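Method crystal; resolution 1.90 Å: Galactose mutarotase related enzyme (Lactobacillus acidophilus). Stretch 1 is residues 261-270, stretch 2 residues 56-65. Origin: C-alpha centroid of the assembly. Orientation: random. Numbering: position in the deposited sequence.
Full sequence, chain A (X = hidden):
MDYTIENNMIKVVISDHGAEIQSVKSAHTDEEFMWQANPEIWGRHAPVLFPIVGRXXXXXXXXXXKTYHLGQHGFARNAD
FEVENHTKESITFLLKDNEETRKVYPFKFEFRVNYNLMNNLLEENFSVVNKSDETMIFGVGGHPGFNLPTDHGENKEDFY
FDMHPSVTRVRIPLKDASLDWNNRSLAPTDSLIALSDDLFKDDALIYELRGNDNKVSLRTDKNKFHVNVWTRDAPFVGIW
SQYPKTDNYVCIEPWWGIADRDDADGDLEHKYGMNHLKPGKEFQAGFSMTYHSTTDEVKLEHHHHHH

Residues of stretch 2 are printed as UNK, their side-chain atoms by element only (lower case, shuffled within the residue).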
# COMPACT_ATOMS: atom_id res chain seq x y z
N ARG A 261 -12.06 -13.72 2.78
CA ARG A 261 -11.94 -15.07 2.27
C ARG A 261 -13.18 -15.47 1.52
O ARG A 261 -14.28 -14.96 1.80
CB ARG A 261 -11.74 -16.03 3.43
CG ARG A 261 -10.35 -15.89 4.01
CD ARG A 261 -10.24 -16.51 5.37
NE ARG A 261 -10.48 -17.95 5.36
CZ ARG A 261 -9.90 -18.79 6.21
NH1 ARG A 261 -9.03 -18.34 7.12
NH2 ARG A 261 -10.17 -20.08 6.14
N ASP A 262 -13.02 -16.41 0.59
CA ASP A 262 -14.16 -16.90 -0.17
C ASP A 262 -15.29 -17.39 0.75
O ASP A 262 -16.47 -17.24 0.42
CB ASP A 262 -13.77 -17.97 -1.22
CG ASP A 262 -12.92 -19.13 -0.65
OD1 ASP A 262 -12.60 -19.17 0.57
OD2 ASP A 262 -12.58 -20.02 -1.46
N ASP A 263 -14.92 -17.92 1.91
CA ASP A 263 -15.91 -18.44 2.88
C ASP A 263 -16.22 -17.52 4.09
O ASP A 263 -16.73 -17.99 5.10
CB ASP A 263 -15.46 -19.83 3.38
CG ASP A 263 -14.09 -19.80 4.01
OD1 ASP A 263 -13.55 -18.72 4.32
OD2 ASP A 263 -13.52 -20.89 4.21
N ALA A 264 -15.90 -16.23 4.00
CA ALA A 264 -16.18 -15.33 5.13
C ALA A 264 -17.68 -15.31 5.45
O ALA A 264 -18.50 -15.32 4.52
CB ALA A 264 -15.68 -13.92 4.81
N ASP A 265 -18.03 -15.28 6.74
CA ASP A 265 -19.45 -15.17 7.12
C ASP A 265 -20.00 -13.75 7.11
O ASP A 265 -21.20 -13.55 7.26
CB ASP A 265 -19.77 -15.87 8.46
CG ASP A 265 -19.07 -15.24 9.68
OD1 ASP A 265 -18.43 -14.17 9.56
OD2 ASP A 265 -19.17 -15.84 10.78
N GLY A 266 -19.12 -12.77 6.93
CA GLY A 266 -19.54 -11.37 6.81
C GLY A 266 -19.58 -10.61 8.13
O GLY A 266 -19.74 -9.39 8.12
N ASP A 267 -19.46 -11.32 9.25
CA ASP A 267 -19.42 -10.69 10.56
C ASP A 267 -18.05 -10.05 10.79
O ASP A 267 -17.03 -10.74 10.83
CB ASP A 267 -19.69 -11.73 11.65
CG ASP A 267 -19.82 -11.11 13.03
OD1 ASP A 267 -19.37 -9.96 13.25
OD2 ASP A 267 -20.37 -11.79 13.91
N LEU A 268 -18.02 -8.72 10.95
CA LEU A 268 -16.75 -8.02 11.17
C LEU A 268 -15.93 -8.61 12.32
O LEU A 268 -14.69 -8.63 12.28
CB LEU A 268 -17.01 -6.53 11.42
CG LEU A 268 -15.83 -5.57 11.58
CD1 LEU A 268 -15.06 -5.46 10.27
CD2 LEU A 268 -16.39 -4.21 11.99
N GLU A 269 -16.62 -9.07 13.36
CA GLU A 269 -15.94 -9.66 14.50
C GLU A 269 -15.30 -11.00 14.17
O GLU A 269 -14.47 -11.48 14.94
CB GLU A 269 -16.90 -9.83 15.68
CG GLU A 269 -17.33 -8.51 16.29
CD GLU A 269 -18.18 -8.72 17.53
OE1 GLU A 269 -19.42 -8.88 17.40
OE2 GLU A 269 -17.61 -8.70 18.63
N HIS A 270 -15.69 -11.63 13.07
CA HIS A 270 -15.07 -12.90 12.65
C HIS A 270 -14.13 -12.76 11.46
O HIS A 270 -13.53 -13.75 11.01
CB HIS A 270 -16.13 -13.94 12.28
CG HIS A 270 -17.11 -14.24 13.37
ND1 HIS A 270 -18.36 -14.76 13.10
CD2 HIS A 270 -17.03 -14.09 14.71
CE1 HIS A 270 -19.01 -14.92 14.24
NE2 HIS A 270 -18.23 -14.52 15.23
N UNK A 56 -14.72 -6.63 0.47
CA UNK A 56 -15.67 -7.45 1.19
C UNK A 56 -16.58 -8.12 0.17
O UNK A 56 -16.92 -7.51 -0.86
c UNK A 56 -16.74 -4.67 3.77
c UNK A 56 -16.52 -6.57 2.12
c UNK A 56 -15.01 -6.54 4.18
c UNK A 56 -15.76 -5.69 3.12
N UNK A 57 -16.98 -9.36 0.46
CA UNK A 57 -18.02 -10.01 -0.35
C UNK A 57 -19.27 -9.15 -0.36
O UNK A 57 -19.78 -8.77 0.71
c UNK A 57 -18.24 -14.44 1.25
c UNK A 57 -17.10 -13.51 0.95
c UNK A 57 -17.35 -12.52 -0.20
n UNK A 57 -18.59 -15.28 0.07
c UNK A 57 -18.35 -11.41 0.19
N UNK A 58 -19.74 -8.82 -1.57
CA UNK A 58 -20.93 -7.99 -1.77
C UNK A 58 -20.76 -6.56 -1.24
O UNK A 58 -21.74 -5.84 -1.02
c UNK A 58 -22.15 -8.67 -1.14
n UNK A 58 -22.78 -11.02 -1.09
c UNK A 58 -22.52 -9.95 -1.86
o UNK A 58 -22.57 -9.99 -3.09
N UNK A 59 -19.50 -6.15 -1.04
CA UNK A 59 -19.14 -4.85 -0.46
C UNK A 59 -19.92 -4.55 0.81
O UNK A 59 -20.38 -3.44 1.01
c UNK A 59 -18.52 -3.95 -2.74
o UNK A 59 -19.12 -4.00 -3.83
c UNK A 59 -19.32 -3.71 -1.48
o UNK A 59 -17.29 -4.11 -2.61
N UNK A 60 -20.06 -5.56 1.68
CA UNK A 60 -20.81 -5.39 2.90
C UNK A 60 -20.33 -6.30 4.04
O UNK A 60 -19.64 -7.29 3.82
c UNK A 60 -22.32 -5.60 2.65
c UNK A 60 -24.20 -7.20 2.08
o UNK A 60 -24.86 -6.28 1.57
o UNK A 60 -24.69 -8.30 2.40
c UNK A 60 -22.71 -7.02 2.32
N UNK A 61 -20.70 -5.92 5.25
CA UNK A 61 -20.39 -6.68 6.44
C UNK A 61 -21.47 -6.42 7.46
O UNK A 61 -22.27 -5.48 7.31
c UNK A 61 -18.65 -2.29 8.53
c UNK A 61 -19.17 -4.60 8.88
c UNK A 61 -18.90 -4.88 7.53
c UNK A 61 -18.36 -2.53 7.20
o UNK A 61 -18.54 -1.01 9.04
c UNK A 61 -18.48 -3.83 6.70
c UNK A 61 -19.06 -3.31 9.37
c UNK A 61 -19.01 -6.31 7.00
N UNK A 62 -21.50 -7.24 8.50
CA UNK A 62 -22.41 -6.99 9.61
C UNK A 62 -21.58 -6.74 10.86
O UNK A 62 -20.47 -7.26 11.01
c UNK A 62 -23.43 -8.14 9.86
c UNK A 62 -24.31 -8.35 8.63
o UNK A 62 -22.75 -9.36 10.20
N UNK A 63 -22.12 -5.90 11.74
CA UNK A 63 -21.51 -5.69 13.03
C UNK A 63 -22.62 -5.54 14.02
O UNK A 63 -23.52 -4.72 13.81
c UNK A 63 -20.36 -3.06 15.11
c UNK A 63 -20.60 -4.46 13.02
c UNK A 63 -18.41 -4.76 16.13
c UNK A 63 -18.99 -5.02 14.90
c UNK A 63 -19.79 -2.78 16.34
c UNK A 63 -18.81 -3.64 16.84
o UNK A 63 -18.25 -3.36 18.06
c UNK A 63 -19.97 -4.18 14.37
N UNK A 64 -22.59 -6.36 15.07
CA UNK A 64 -23.66 -6.40 16.07
C UNK A 64 -25.04 -6.59 15.43
O UNK A 64 -26.02 -6.04 15.91
c UNK A 64 -23.68 -5.12 16.94
n UNK A 64 -20.19 -6.85 20.06
c UNK A 64 -22.04 -5.98 18.66
c UNK A 64 -22.39 -4.85 17.72
c UNK A 64 -20.82 -5.62 19.50
N UNK A 65 -25.10 -7.33 14.33
CA UNK A 65 -26.37 -7.64 13.67
C UNK A 65 -26.84 -6.61 12.67
O UNK A 65 -27.87 -6.78 12.01
O HOH W 1 -20.79 -8.45 15.15

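Position 56 carries four carbons, forked at the second beyond the backbone, and makes no contact with stretch 1; the fork one carbon past CB makes it Leu-56.

Position 57 has four carbons in a row ending in nitrogen, and that terminal nitrogen lies against the backbone carbonyl of Asp-262; an unbranched amine, hence Lys-57. Its CA-to-CB bond points toward stretch 1, and the chain runs along the type I turn from Arg-261 to Ala-264. Lys-57 NZ donates a hydrogen bond to Asp-262 O at 2.9 Å, while Lys-57 CE lies 3.4 Å from Ala-264 O; the ammonium thus meets a backbone carbonyl.

Position 58 shows two carbons, the second bearing one oxygen and one nitrogen, out of reach of stretch 1: a short amide, Asn-58. Position 59 replaces that nitrogen with a second oxygen and is also remote, giving the carboxylate of Asp-59; Asp-59 N bonds to Leu-56 O at 2.9 Å. At position 60 three carbons end in two oxygens, and the side chain makes no contact with stretch 1; the residue is Glu-60.

Position 61 has one carbon and then a six-carbon ring bearing an oxygen, and the ring packs on Leu-268: Tyr-61. Tyr-61 CE1 lies 3.8 Å from Leu-268 CD2, an apolar contact.

Position 62 has a CB carrying one oxygen and one carbon, with the oxygen near Asp-267 CA; the branched pattern is that of Thr-62. Thr-62 OG1 is 3.6 Å from Asp-267 CA, but the stronger evidence of pairing is in the backbone: Thr-62 N donates to Gly-266 O (2.8 Å, 166°), and Leu-268 N donates to Thr-62 O (2.9 Å, 175°).

Position 63 repeats the hydroxylated ring, which meets Leu-268 and Glu-269: Tyr-63. Leu-268 CD2 reaches Tyr-63 CD1 at 4.0 Å, and Glu-269 CG lies at the ring edge, 3.9 Å from Tyr-63 CE1.

Position 64 is a second four-carbon chain ending in nitrogen, which reaches the Glu-269 carboxylate: Lys-64. Its CB points away, yet its end returns to form a salt bridge, Lys-64 NZ to Glu-269 OE1 at 3.4 Å, with weak hydrogen bonding. Position 65 has no side-chain atoms and touches nothing on stretch 1, hence Gly-65; its phi/psi of 87/-4 would jam a CB against the preceding carbonyl oxygen.

The contact is organised by a single beta bridge between Asp-267 and Thr-62, whose two near-linear hydrogen bonds fix the register. Leu-268 points toward stretch 2 and packs against both tyrosines, while Lys-57 secures the turn at one end. At the other, a water accepts from Lys-64 N (2.8 Å) and donates to Asp-267 OD1 (2.8 Å) and Glu-269 OE1 (2.7 Å), supplementing the long salt bridge. Together the stretches bury 507 Å², summed over both sides.

Stretch 2 (56-65) LKNDEYTYKG
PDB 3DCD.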